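Local coordinates for isoform A of Peptidoglycan-recognition protein LB (Drosophila melanogaster, PDB 7NSZ) that hydrolyses the link between N-acetylmuramoyl and L-amino acid residues of bacterial peptidoglycan with a bound zinc ion, and probably acts as a scavenger in innate immunity, at residues A50-T55 / V114-W119; T121-K126 / G164-A169; S21-R26 / D64-H69. The protein carries 1 engineered substitution. All blocks are in the same frame, centred on the assembly; numbering follows the deposited sequence.

Contact 1 (A50-T55 / V114-W119)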
ATOM      1  N   ALA A  50      14.750   1.684  -0.807  1.00 15.57           N
ATOM      2  CA  ALA A  50      14.930   0.583  -1.757  1.00 13.97           C
ATOM      3  C   ALA A  50      14.425  -0.753  -1.187  1.00 13.94           C
ATOM      4  O   ALA A  50      14.050  -0.835   0.002  1.00 15.31           O
ATOM      5  CB  ALA A  50      16.400   0.469  -2.090  1.00 15.18           C
ATOM      6  N   VAL A  51      14.416  -1.797  -1.994  1.00 13.42           N
ATOM      7  CA  VAL A  51      13.997  -3.145  -1.552  1.00 14.54           C
ATOM      8  C   VAL A  51      14.762  -3.549  -0.294  1.00 16.44           C
ATOM      9  O   VAL A  51      15.935  -3.255  -0.139  1.00 18.87           O
ATOM     10  CB  VAL A  51      14.182  -4.159  -2.684  1.00 17.18           C
ATOM     11  CG1 VAL A  51      15.659  -4.287  -3.068  1.00 17.56           C
ATOM     12  CG2 VAL A  51      13.572  -5.519  -2.320  1.00 16.54           C
ATOM     13  N   CYS A  52      14.040  -4.179   0.617  1.00 15.30           N
ATOM     14  CA  CYS A  52      14.506  -4.633   1.948  1.00 16.93           C
ATOM     15  C   CYS A  52      14.333  -6.142   1.974  1.00 16.96           C
ATOM     16  O   CYS A  52      13.244  -6.635   1.669  1.00 16.50           O
ATOM     17  CB  CYS A  52      13.727  -3.908   3.045  1.00 16.66           C
ATOM     18  SG  CYS A  52      11.924  -4.185   3.150  1.00 16.24           S
ATOM     19  N   TYR A  53      15.396  -6.897   2.251  1.00 16.55           N
ATOM     20  CA  TYR A  53      15.287  -8.368   2.229  1.00 18.11           C
ATOM     21  C   TYR A  53      15.156  -8.941   3.649  1.00 16.43           C
ATOM     22  O   TYR A  53      14.616 -10.070   3.757  1.00 23.80           O
ATOM     23  CB  TYR A  53      16.484  -8.959   1.492  1.00 18.91           C
ATOM     24  CG  TYR A  53      16.429  -8.688   0.011  1.00 21.21           C
ATOM     25  CD1 TYR A  53      17.368  -7.882  -0.588  1.00 24.19           C
ATOM     26  CD2 TYR A  53      15.412  -9.204  -0.776  1.00 23.45           C
ATOM     27  CE1 TYR A  53      17.341  -7.637  -1.946  1.00 25.19           C
ATOM     28  CE2 TYR A  53      15.340  -8.932  -2.137  1.00 26.54           C
ATOM     29  CZ  TYR A  53      16.308  -8.140  -2.715  1.00 26.11           C
ATOM     30  OH  TYR A  53      16.296  -7.875  -4.060  1.00 30.06           O
ATOM     31  N   SER A  54      15.684  -8.288   4.660  1.00 15.88           N
ATOM     32  CA  SER A  54      15.549  -8.767   6.063  1.00 15.52           C
ATOM     33  C   SER A  54      14.513  -7.952   6.844  1.00 13.53           C
ATOM     34  O   SER A  54      14.296  -6.775   6.575  1.00 13.67           O
ATOM     35  CB  SER A  54      16.857  -8.734   6.782  1.00 17.16           C
ATOM     36  OG  SER A  54      17.181  -7.451   7.225  1.00 18.93           O
ATOM     37  N   THR A  55      13.884  -8.599   7.789  1.00 12.01           N
ATOM     38  CA  THR A  55      12.841  -7.960   8.600  1.00 11.19           C
ATOM     39  C   THR A  55      13.427  -6.777   9.351  1.00 12.53           C
ATOM     40  O   THR A  55      12.845  -5.695   9.348  1.00 11.51           O
ATOM     41  CB  THR A  55      12.191  -8.983   9.508  1.00 10.98           C
ATOM     42  OG1 THR A  55      11.503  -9.913   8.687  1.00 12.09           O
ATOM     43  CG2 THR A  55      11.227  -8.331  10.480  1.00 11.16           C
ATOM     44  N   VAL A 114       1.835  -0.162  -0.206  1.00  7.43           N
ATOM     45  CA  VAL A 114       3.160   0.145  -0.794  1.00  8.21           C
ATOM     46  C   VAL A 114       4.009  -1.122  -0.764  1.00  7.47           C
ATOM     47  O   VAL A 114       4.212  -1.772   0.257  1.00  7.60           O
ATOM     48  CB  VAL A 114       3.841   1.329  -0.086  1.00  8.67           C
ATOM     49  CG1 VAL A 114       4.173   1.071   1.374  1.00  8.80           C
ATOM     50  CG2 VAL A 114       5.088   1.745  -0.849  1.00  9.39           C
ATOM     51  N   LEU A 115       4.571  -1.464  -1.920  1.00  7.93           N
ATOM     52  CA  LEU A 115       5.597  -2.500  -2.032  1.00  9.22           C
ATOM     53  C   LEU A 115       6.942  -1.802  -1.907  1.00  9.83           C
ATOM     54  O   LEU A 115       7.295  -1.002  -2.773  1.00 10.80           O
ATOM     55  CB  LEU A 115       5.480  -3.309  -3.330  1.00 10.49           C
ATOM     56  CG  LEU A 115       4.480  -4.457  -3.278  1.00 10.20           C
ATOM     57  CD1 LEU A 115       3.052  -4.020  -3.285  1.00 11.22           C
ATOM     58  CD2 LEU A 115       4.729  -5.426  -4.465  1.00 11.49           C
ATOM     59  N   ILE A 116       7.631  -1.977  -0.800  1.00  9.56           N
ATOM     60  CA  ILE A 116       8.877  -1.235  -0.519  1.00 10.08           C
ATOM     61  C   ILE A 116       9.895  -1.579  -1.618  1.00 10.33           C
ATOM     62  O   ILE A 116      10.097  -2.761  -1.967  1.00 11.47           O
ATOM     63  CB  ILE A 116       9.417  -1.551   0.890  1.00 10.69           C
ATOM     64  CG1 ILE A 116       8.412  -1.086   1.946  1.00 10.86           C
ATOM     65  CG2 ILE A 116      10.784  -0.943   1.135  1.00 12.41           C
ATOM     66  CD1 ILE A 116       8.612  -1.701   3.309  1.00 10.94           C
ATOM     67  N   GLY A 117      10.451  -0.542  -2.220  1.00 10.60           N
ATOM     68  CA  GLY A 117      11.486  -0.671  -3.264  1.00 12.22           C
ATOM     69  C   GLY A 117      11.143   0.187  -4.446  1.00 11.92           C
ATOM     70  O   GLY A 117      10.103   0.869  -4.486  1.00 11.99           O
ATOM     71  N   ASP A 118      12.073   0.137  -5.404  1.00 12.39           N
ATOM     72  CA  ASP A 118      11.955   0.799  -6.711  1.00 13.94           C
ATOM     73  C   ASP A 118      11.591  -0.276  -7.736  1.00 13.82           C
ATOM     74  O   ASP A 118      12.474  -1.093  -8.031  1.00 14.72           O
ATOM     75  CB  ASP A 118      13.262   1.520  -7.070  1.00 16.18           C
ATOM     76  CG  ASP A 118      13.297   2.080  -8.492  1.00 17.55           C
ATOM     77  OD1 ASP A 118      12.246   2.219  -9.134  1.00 17.17           O
ATOM     78  OD2 ASP A 118      14.423   2.484  -8.917  1.00 21.17           O
ATOM     79  N   TRP A 119      10.377  -0.253  -8.257  1.00 13.03           N
ATOM     80  CA  TRP A 119       9.857  -1.315  -9.164  1.00 13.52           C
ATOM     81  C   TRP A 119       9.526  -0.758 -10.563  1.00 14.75           C
ATOM     82  O   TRP A 119       8.632  -1.204 -11.259  1.00 13.56           O
ATOM     83  CB  TRP A 119       8.701  -2.027  -8.474  1.00 12.67           C
ATOM     84  CG  TRP A 119       9.070  -2.577  -7.118  1.00 12.36           C
ATOM     85  CD1 TRP A 119       8.533  -2.205  -5.907  1.00 11.77           C
ATOM     86  CD2 TRP A 119      10.142  -3.475  -6.794  1.00 12.10           C
ATOM     87  NE1 TRP A 119       9.127  -2.873  -4.893  1.00 11.13           N
ATOM     88  CE2 TRP A 119      10.148  -3.646  -5.389  1.00 11.96           C
ATOM     89  CE3 TRP A 119      11.073  -4.192  -7.558  1.00 14.18           C
ATOM     90  CZ2 TRP A 119      11.026  -4.469  -4.729  1.00 12.61           C
ATOM     91  CZ3 TRP A 119      11.972  -4.992  -6.914  1.00 15.09           C
ATOM     92  CH2 TRP A 119      11.943  -5.157  -5.530  1.00 12.69           C
TER
HETATM   93  O   HOH W   1      14.660  -1.137  -4.832  1.00 17.05           O
HETATM   94  O   HOH W   2      11.147  -4.614  -0.199  1.00 18.47           O
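Val51 meets Trp119 because its CG2 stands anti to its own backbone N, with CG1 between N and the carbonyl carbon (chi1 63°). Ile116 CG2 is likewise anti to its backbone N (CG1 at chi1 -63°), and this branch faces residues 50-52. Val51 CG2 reaches the edge of the indole, near the ring plane, 3.6 Å from Trp119 CH2. Its CB also packs on Trp119 CH2 and CZ2, and the two side chains cross at about a right angle. Beside them Ile116 CG2 touches Ala50 O at 3.5 Å. It also lies 4.0 Å from Cys52 SG, the sulfur bonded to Cys58.

The closest backbone approach is at Gly117, whose CA is 3.4 Å from Val51 N. A CB here would run into Trp119 CZ2, and at these backbone angles it would also press on the carbonyl O of Ile116. The indole turns back over its own segment, with Gly117 C over one face toward the rim. Its NE1 gives weak hydrogen bonds to Leu115 O and Ile116 O. Backbone bonds tie Leu115 to His44, a zinc ligand. The Trp119 side chain lies about 10 Å from the zinc ion.

Two waters join the backbones. Water 1 accepts from Val51 N at 2.9 Å and also from Asp118 N. Water 2 accepts from Cys52 N at 3.0 Å and donates to Ile116 O at 2.8 Å.

The loop before helix 55-72 is therefore laid on the end of strand 110-115 by methyl, sulfur and ring-edge contacts. The segments exchange no direct hydrogen bond, and the waters serve the amides of Val51, Cys52 and Asp118. Ile116 O is shared by a water and a weak indole bond, so this mostly buried joint holds by packing, with two waters bridging the backbone polar groups.

Contact 2 (T121-K126 / G164-A169)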
ATOM      1  N   THR A 121      11.676  -1.041 -13.156  1.00 17.16           N
ATOM      2  CA  THR A 121      12.149  -2.010 -14.201  1.00 18.87           C
ATOM      3  C   THR A 121      12.229  -3.417 -13.654  1.00 17.46           C
ATOM      4  O   THR A 121      11.986  -4.346 -14.417  1.00 20.86           O
ATOM      5  CB  THR A 121      13.483  -1.566 -14.817  1.00 21.86           C
ATOM      6  OG1 THR A 121      14.414  -1.488 -13.745  1.00 22.97           O
ATOM      7  CG2 THR A 121      13.341  -0.260 -15.562  1.00 24.52           C
ATOM      8  N   GLU A 122      12.568  -3.601 -12.376  1.00 16.37           N
ATOM      9  CA  GLU A 122      12.603  -4.938 -11.761  1.00 15.59           C
ATOM     10  C   GLU A 122      11.216  -5.341 -11.253  1.00 15.36           C
ATOM     11  O   GLU A 122      10.442  -4.461 -10.782  1.00 16.00           O
ATOM     12  CB  GLU A 122      13.540  -4.947 -10.569  1.00 18.16           C
ATOM     13  CG  GLU A 122      14.976  -5.151 -10.907  1.00 23.83           C
ATOM     14  CD  GLU A 122      15.188  -6.315 -11.852  1.00 24.58           C
ATOM     15  OE1 GLU A 122      15.539  -6.018 -13.008  1.00 34.65           O
ATOM     16  OE2 GLU A 122      14.945  -7.478 -11.454  1.00 21.80           O
ATOM     17  N   LEU A 123      10.923  -6.614 -11.366  1.00 16.17           N
ATOM     18  CA  LEU A 123       9.696  -7.233 -10.803  1.00 14.55           C
ATOM     19  C   LEU A 123       9.967  -7.519  -9.331  1.00 15.03           C
ATOM     20  O   LEU A 123      10.960  -8.153  -8.999  1.00 15.03           O
ATOM     21  CB  LEU A 123       9.356  -8.525 -11.554  1.00 15.37           C
ATOM     22  CG  LEU A 123       8.068  -9.191 -11.118  1.00 15.62           C
ATOM     23  CD1 LEU A 123       6.896  -8.303 -11.504  1.00 16.43           C
ATOM     24  CD2 LEU A 123       7.950 -10.566 -11.741  1.00 16.11           C
ATOM     25  N   PRO A 124       9.082  -7.147  -8.380  1.00 14.03           N
ATOM     26  CA  PRO A 124       9.309  -7.563  -6.996  1.00 13.79           C
ATOM     27  C   PRO A 124       9.427  -9.082  -6.906  1.00 15.05           C
ATOM     28  O   PRO A 124       8.775  -9.809  -7.666  1.00 14.68           O
ATOM     29  CB  PRO A 124       8.043  -7.052  -6.256  1.00 13.26           C
ATOM     30  CG  PRO A 124       7.580  -5.882  -7.098  1.00 11.94           C
ATOM     31  CD  PRO A 124       7.906  -6.286  -8.542  1.00 12.52           C
ATOM     32  N   PRO A 125      10.227  -9.557  -5.927  1.00 14.07           N
ATOM     33  CA  PRO A 125      10.331 -11.000  -5.693  1.00 16.68           C
ATOM     34  C   PRO A 125       8.958 -11.583  -5.340  1.00 15.22           C
ATOM     35  O   PRO A 125       8.050 -10.860  -4.798  1.00 13.78           O
ATOM     36  CB  PRO A 125      11.369 -11.160  -4.594  1.00 18.67           C
ATOM     37  CG  PRO A 125      11.680  -9.795  -4.079  1.00 19.24           C
ATOM     38  CD  PRO A 125      11.085  -8.774  -5.021  1.00 17.18           C
ATOM     39  N   LYS A 126       8.732 -12.853  -5.673  1.00 14.68           N
ATOM     40  CA  LYS A 126       7.419 -13.516  -5.550  1.00 14.61           C
ATOM     41  C   LYS A 126       6.853 -13.320  -4.133  1.00 14.09           C
ATOM     42  O   LYS A 126       5.649 -13.232  -4.000  1.00 14.19           O
ATOM     43  CB  LYS A 126       7.488 -15.006  -5.912  1.00 17.27           C
ATOM     44  N   GLY A 164       5.772   2.204 -10.583  1.00 12.61           N
ATOM     45  CA  GLY A 164       6.853   1.751 -11.481  1.00 12.83           C
ATOM     46  C   GLY A 164       6.261   0.973 -12.628  1.00 15.07           C
ATOM     47  O   GLY A 164       5.327   0.239 -12.451  1.00 13.81           O
ATOM     48  N   GLY A 165       6.823   1.131 -13.826  1.00 14.61           N
ATOM     49  CA  GLY A 165       6.294   0.452 -15.008  1.00 14.08           C
ATOM     50  C   GLY A 165       6.266  -1.053 -14.859  1.00 14.09           C
ATOM     51  O   GLY A 165       5.286  -1.628 -15.283  1.00 15.14           O
ATOM     52  N   ARG A 166       7.299  -1.678 -14.332  1.00 14.08           N
ATOM     53  CA  ARG A 166       7.315  -3.152 -14.247  1.00 15.52           C
ATOM     54  C   ARG A 166       6.227  -3.642 -13.276  1.00 13.95           C
ATOM     55  O   ARG A 166       5.502  -4.623 -13.611  1.00 13.75           O
ATOM     56  CB  ARG A 166       8.696  -3.670 -13.855  1.00 14.36           C
ATOM     57  CG  ARG A 166       8.846  -5.187 -13.930  1.00 14.99           C
ATOM     58  CD  ARG A 166       8.646  -5.755 -15.325  1.00 14.91           C
ATOM     59  NE  ARG A 166       8.489  -7.190 -15.359  1.00 16.86           N
ATOM     60  CZ  ARG A 166       7.318  -7.823 -15.255  1.00 17.72           C
ATOM     61  NH1 ARG A 166       6.226  -7.111 -15.000  1.00 16.19           N
ATOM     62  NH2 ARG A 166       7.248  -9.155 -15.372  1.00 17.91           N
ATOM     63  N   LEU A 167       6.129  -3.050 -12.080  1.00 13.20           N
ATOM     64  CA  LEU A 167       5.083  -3.491 -11.121  1.00 11.72           C
ATOM     65  C   LEU A 167       3.707  -3.093 -11.651  1.00 11.21           C
ATOM     66  O   LEU A 167       2.771  -3.844 -11.462  1.00 11.97           O
ATOM     67  CB  LEU A 167       5.405  -2.862  -9.767  1.00 11.77           C
ATOM     68  CG  LEU A 167       4.366  -3.126  -8.679  1.00 11.67           C
ATOM     69  CD1 LEU A 167       4.024  -4.595  -8.489  1.00 11.10           C
ATOM     70  CD2 LEU A 167       4.850  -2.489  -7.369  1.00 11.46           C
ATOM     71  N   PHE A 168       3.600  -1.987 -12.389  1.00 11.69           N
ATOM     72  CA  PHE A 168       2.319  -1.637 -13.016  1.00 11.89           C
ATOM     73  C   PHE A 168       1.887  -2.774 -13.981  1.00 11.50           C
ATOM     74  O   PHE A 168       0.734  -3.182 -14.024  1.00 12.20           O
ATOM     75  CB  PHE A 168       2.364  -0.281 -13.717  1.00 12.26           C
ATOM     76  CG  PHE A 168       0.967   0.109 -14.136  1.00 13.37           C
ATOM     77  CD1 PHE A 168       0.013   0.445 -13.199  1.00 12.65           C
ATOM     78  CD2 PHE A 168       0.612   0.227 -15.479  1.00 14.50           C
ATOM     79  CE1 PHE A 168      -1.276   0.782 -13.553  1.00 13.03           C
ATOM     80  CE2 PHE A 168      -0.680   0.578 -15.823  1.00 14.88           C
ATOM     81  CZ  PHE A 168      -1.616   0.889 -14.884  1.00 14.34           C
ATOM     82  N   ALA A 169       2.823  -3.228 -14.827  1.00 12.60           N
ATOM     83  CA  ALA A 169       2.494  -4.308 -15.785  1.00 13.38           C
ATOM     84  C   ALA A 169       2.097  -5.563 -15.021  1.00 12.77           C
ATOM     85  O   ALA A 169       1.159  -6.285 -15.440  1.00 14.21           O
ATOM     86  CB  ALA A 169       3.665  -4.551 -16.713  1.00 13.78           C
TER
HETATM   87  O   HOH W   3      11.416  -7.361 -15.151  1.00 35.98           O
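Arg166 lies against the backbone of residues 121-123 with its aliphatic part. Its CG sits 3.3 Å from Thr121 O and 3.6 Å from Glu122 C, and CB is nearly as close to Thr121. This is the tight side of the contact. Arg166 CG is anti to the backbone N (chi1 -172°), and the chain then bends at chi2 (62°).

The guanidinium ends up beside Leu123. Leu123 CD1 lies over one face of the group, toward its rim, 3.8 Å from both Arg166 CZ and Arg166 NH1. The two side chains cross obliquely. Leu123 CD2 comes to 4.0 Å from Arg166 NH2.

This outer side is looser and wetter. Water 3 sits in the guanidinium plane and accepts from Arg166 NE at 2.9 Å. It donates to Thr121 O at 3.2 Å. The cationic group is thus linked to the loop through a water, and the two segments share no direct hydrogen bond.

The inner side is apolar and buried. Pro124 CG meets Leu167 CD1 at 4.0 Å, the two side chains at about a right angle. Trp119 and Leu115 both touch this pair from the core side.

The backbone adds bonds next door, Arg166 to Arg120 and Leu167 to Trp119. These hold the first turn of helix 165-171, with Gly164 at its N-cap position, against the loop that leads into helix 126-142. In this Amidase_2 (PGRP) fold the contact seats the helix that follows the zinc ligand Cys162 on the loop after strand 110-115, with the Leu167 side chain about 9 Å from the zinc ion.

Contact 3 (S21-R26 / D64-H69)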
ATOM      1  N   SER A  21       3.319  -1.524  16.442  1.00 14.73           N
ATOM      2  CA  SER A  21       4.307  -1.644  17.562  1.00 16.39           C
ATOM      3  C   SER A  21       5.433  -2.594  17.146  1.00 15.35           C
ATOM      4  O   SER A  21       6.602  -2.357  17.499  1.00 15.59           O
ATOM      5  CB  SER A  21       3.647  -2.058  18.844  1.00 20.36           C
ATOM      6  OG  SER A  21       2.961  -3.273  18.674  1.00 24.83           O
ATOM      7  N   ASP A  22       5.109  -3.583  16.340  1.00 13.02           N
ATOM      8  CA  ASP A  22       6.101  -4.563  15.842  1.00 13.71           C
ATOM      9  C   ASP A  22       7.215  -3.859  15.095  1.00 13.94           C
ATOM     10  O   ASP A  22       8.339  -4.370  15.158  1.00 16.19           O
ATOM     11  CB  ASP A  22       5.475  -5.667  14.985  1.00 14.30           C
ATOM     12  CG  ASP A  22       4.631  -6.698  15.709  1.00 17.19           C
ATOM     13  OD1 ASP A  22       4.819  -6.858  16.978  1.00 19.95           O
ATOM     14  OD2 ASP A  22       3.844  -7.397  15.029  1.00 16.75           O
ATOM     15  N   TRP A  23       6.968  -2.771  14.359  1.00 12.42           N
ATOM     16  CA  TRP A  23       8.036  -2.071  13.614  1.00 13.68           C
ATOM     17  C   TRP A  23       8.461  -0.795  14.316  1.00 12.51           C
ATOM     18  O   TRP A  23       9.196  -0.042  13.745  1.00 13.18           O
ATOM     19  CB  TRP A  23       7.681  -1.899  12.117  1.00 13.01           C
ATOM     20  CG  TRP A  23       6.403  -1.178  11.757  1.00 10.86           C
ATOM     21  CD1 TRP A  23       5.203  -1.772  11.467  1.00 10.38           C
ATOM     22  CD2 TRP A  23       6.257   0.220  11.481  1.00 10.56           C
ATOM     23  NE1 TRP A  23       4.309  -0.821  11.044  1.00 10.08           N
ATOM     24  CE2 TRP A  23       4.901   0.408  11.087  1.00  9.48           C
ATOM     25  CE3 TRP A  23       7.099   1.334  11.564  1.00 10.51           C
ATOM     26  CZ2 TRP A  23       4.421   1.658  10.719  1.00 10.13           C
ATOM     27  CZ3 TRP A  23       6.585   2.569  11.239  1.00 10.99           C
ATOM     28  CH2 TRP A  23       5.277   2.713  10.784  1.00 10.96           C
ATOM     29  N   GLY A  24       7.934  -0.546  15.515  1.00 12.38           N
ATOM     30  CA  GLY A  24       8.373   0.604  16.322  1.00 13.18           C
ATOM     31  C   GLY A  24       7.821   1.927  15.818  1.00 13.01           C
ATOM     32  O   GLY A  24       8.516   2.960  15.933  1.00 13.54           O
ATOM     33  N   ALA A  25       6.587   1.933  15.312  1.00 13.46           N
ATOM     34  CA  ALA A  25       5.947   3.129  14.752  1.00 12.04           C
ATOM     35  C   ALA A  25       5.799   4.180  15.847  1.00 12.90           C
ATOM     36  O   ALA A  25       5.478   3.808  16.969  1.00 14.93           O
ATOM     37  CB  ALA A  25       4.598   2.768  14.209  1.00 11.55           C
ATOM     38  N   ARG A  26       5.902   5.421  15.470  1.00 12.09           N
ATOM     39  CA  ARG A  26       5.429   6.566  16.270  1.00 14.16           C
ATOM     40  C   ARG A  26       3.903   6.555  16.219  1.00 13.73           C
ATOM     41  O   ARG A  26       3.343   6.066  15.176  1.00 13.15           O
ATOM     42  CB  ARG A  26       5.993   7.830  15.615  1.00 15.53           C
ATOM     43  CG  ARG A  26       5.715   9.194  16.253  1.00 19.63           C
ATOM     44  CD  ARG A  26       6.424  10.329  15.522  1.00 20.49           C
ATOM     45  NE  ARG A  26       7.834  10.016  15.430  1.00 20.62           N
ATOM     46  CZ  ARG A  26       8.541   9.658  14.361  1.00 18.83           C
ATOM     47  NH1 ARG A  26       8.074   9.649  13.133  1.00 18.55           N
ATOM     48  NH2 ARG A  26       9.803   9.298  14.533  1.00 20.18           N
ATOM     49  N   ASP A  64      11.494   4.792   8.284  1.00 11.51           N
ATOM     50  CA  ASP A  64      11.992   5.854   7.387  1.00 12.86           C
ATOM     51  C   ASP A  64      10.840   6.531   6.634  1.00 12.79           C
ATOM     52  O   ASP A  64      10.832   7.789   6.455  1.00 13.16           O
ATOM     53  CB  ASP A  64      13.060   5.264   6.468  1.00 14.66           C
ATOM     54  CG  ASP A  64      14.391   4.961   7.146  1.00 14.54           C
ATOM     55  OD1 ASP A  64      14.587   5.378   8.294  1.00 19.20           O
ATOM     56  OD2 ASP A  64      15.190   4.256   6.518  1.00 22.67           O
ATOM     57  N   MET A  65       9.912   5.777   6.073  1.00 10.80           N
ATOM     58  CA  MET A  65       8.736   6.379   5.394  1.00 11.03           C
ATOM     59  C   MET A  65       7.903   7.150   6.397  1.00 11.03           C
ATOM     60  O   MET A  65       7.470   8.282   6.050  1.00 10.92           O
ATOM     61  CB  MET A  65       7.890   5.302   4.708  1.00 10.99           C
ATOM     62  CG  MET A  65       8.606   4.658   3.529  1.00 11.70           C
ATOM     63  SD  MET A  65       7.555   3.532   2.560  1.00 12.91           S
ATOM     64  CE  MET A  65       7.470   2.158   3.689  1.00 10.81           C
ATOM     65  N   GLN A  66       7.644   6.568   7.546  1.00  9.95           N
ATOM     66  CA  GLN A  66       6.846   7.315   8.548  1.00 10.17           C
ATOM     67  C   GLN A  66       7.533   8.639   8.909  1.00 11.60           C
ATOM     68  O   GLN A  66       6.811   9.643   9.047  1.00 11.20           O
ATOM     69  CB  GLN A  66       6.597   6.488   9.792  1.00 10.27           C
ATOM     70  CG  GLN A  66       5.602   7.156  10.705  1.00 11.79           C
ATOM     71  CD  GLN A  66       5.424   6.485  12.039  1.00 11.14           C
ATOM     72  OE1 GLN A  66       6.403   6.040  12.638  1.00 12.15           O
ATOM     73  NE2 GLN A  66       4.181   6.445  12.494  1.00 11.86           N
ATOM     74  N   ASP A  67       8.834   8.607   9.083  1.00 11.87           N
ATOM     75  CA  ASP A  67       9.630   9.806   9.460  1.00 13.27           C
ATOM     76  C   ASP A  67       9.535  10.854   8.350  1.00 12.53           C
ATOM     77  O   ASP A  67       9.290  12.060   8.599  1.00 14.20           O
ATOM     78  CB  ASP A  67      11.081   9.474   9.756  1.00 13.60           C
ATOM     79  CG  ASP A  67      11.301   8.700  11.046  1.00 14.69           C
ATOM     80  OD1 ASP A  67      10.349   8.541  11.842  1.00 15.10           O
ATOM     81  OD2 ASP A  67      12.520   8.308  11.232  1.00 17.37           O
ATOM     82  N   PHE A  68       9.712  10.441   7.105  1.00 11.98           N
ATOM     83  CA  PHE A  68       9.582  11.352   5.948  1.00 13.44           C
ATOM     84  C   PHE A  68       8.204  11.973   5.925  1.00 12.03           C
ATOM     85  O   PHE A  68       8.072  13.211   5.839  1.00 13.05           O
ATOM     86  CB  PHE A  68       9.867  10.573   4.681  1.00 14.76           C
ATOM     87  CG  PHE A  68       9.828  11.384   3.402  1.00 15.71           C
ATOM     88  CD1 PHE A  68      10.524  12.582   3.284  1.00 17.89           C
ATOM     89  CD2 PHE A  68       9.134  10.920   2.298  1.00 17.47           C
ATOM     90  CE1 PHE A  68      10.497  13.302   2.094  1.00 19.90           C
ATOM     91  CE2 PHE A  68       9.119  11.626   1.099  1.00 18.35           C
ATOM     92  CZ  PHE A  68       9.804  12.815   1.012  1.00 19.41           C
ATOM     93  N   HIS A  69       7.154  11.190   6.053  1.00 10.60           N
ATOM     94  CA  HIS A  69       5.754  11.640   6.008  1.00 11.35           C
ATOM     95  C   HIS A  69       5.395  12.549   7.185  1.00 12.95           C
ATOM     96  O   HIS A  69       4.842  13.625   6.908  1.00 13.11           O
ATOM     97  CB  HIS A  69       4.889  10.421   5.828  1.00 10.38           C
ATOM     98  CG  HIS A  69       5.045   9.739   4.519  1.00  9.71           C
ATOM     99  ND1 HIS A  69       4.318   8.623   4.174  1.00 11.14           N
ATOM    100  CD2 HIS A  69       5.811  10.062   3.477  1.00  9.82           C
ATOM    101  CE1 HIS A  69       4.670   8.273   2.975  1.00 11.50           C
ATOM    102  NE2 HIS A  69       5.556   9.133   2.473  1.00 11.36           N
TER
HETATM  103  O   HOH W   4      12.587   8.345  13.966  1.00 31.38           O
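Gln66 points its amide at the backbone of Arg26. Its CG is anti to the backbone N (chi1 -171°) and the chain runs extended beyond it. The amide then makes a two-bond pairing. Arg26 N donates to Gln66 OE1 at 2.9 Å, in the carbonyl plane and on a lone pair. Gln66 NE2 donates to Arg26 O at 2.8 Å, where it is tilted from the plane of that carbonyl. Both bonds are fairly straight. Gln66 NE2 also donates to Asp77 OD1, and Arg26 O also accepts from Arg20.

The Trp23 ring passes Gln66 obliquely, with ring and amide planes 59° apart. Trp23 CZ3 is 3.7 Å from Gln66 OE1. The Trp23 NE1 end is held by Thr92 O.

Arg26 and Asp67 cross at about a right angle, guanidinium and carboxylate planes 35° apart. Arg26 NH1 and Arg26 NH2 both grip Asp67 OD1, each at 2.8 Å, forming a salt bridge. OD1 lies in the guanidinium plane. NH1 meets it on the anti side, while NH2 comes from above the carboxylate plane. Water 4 donates to Asp67 OD2 at 2.7 Å and takes a weak bond from Arg26 NH2. Gln70 is a further partner of Arg26 NH1.

An alanine in place of Gln66 would probably leave Arg26 N without its mate on the helix, strip one donor each from Arg26 O and Asp77, and open a gap beside Trp23.

Helix 55-72 thus holds the loop after strand 17-18 in two ways: a buried amide that bonds both the N-H and the C=O of Arg26, and an outer ion pair in which the opposite charges probably offset each other.

In the fold
From the N terminus, strand 17-18 leads into residues 21-26, the first half of contact 3. That contact closes at 64-69, on helix 55-72, with strand 38-45 inside its loop. Contact 1 opens at 50-55, before contact 3 has closed, and ends at 114-119, so the two cross. They touch where Met65 CE packs on Ile116 CG1. Contact 1 ties the loop before helix 55-72 to the end of strand 110-115. Contact 2 follows in series. Its loop from 121-126 to 164-169 takes in helix 126-142, strand 149-153 and the zinc ligands His154 and Cys162. Trp119 joins contacts 1 and 2, while contacts 2 and 3 do not touch.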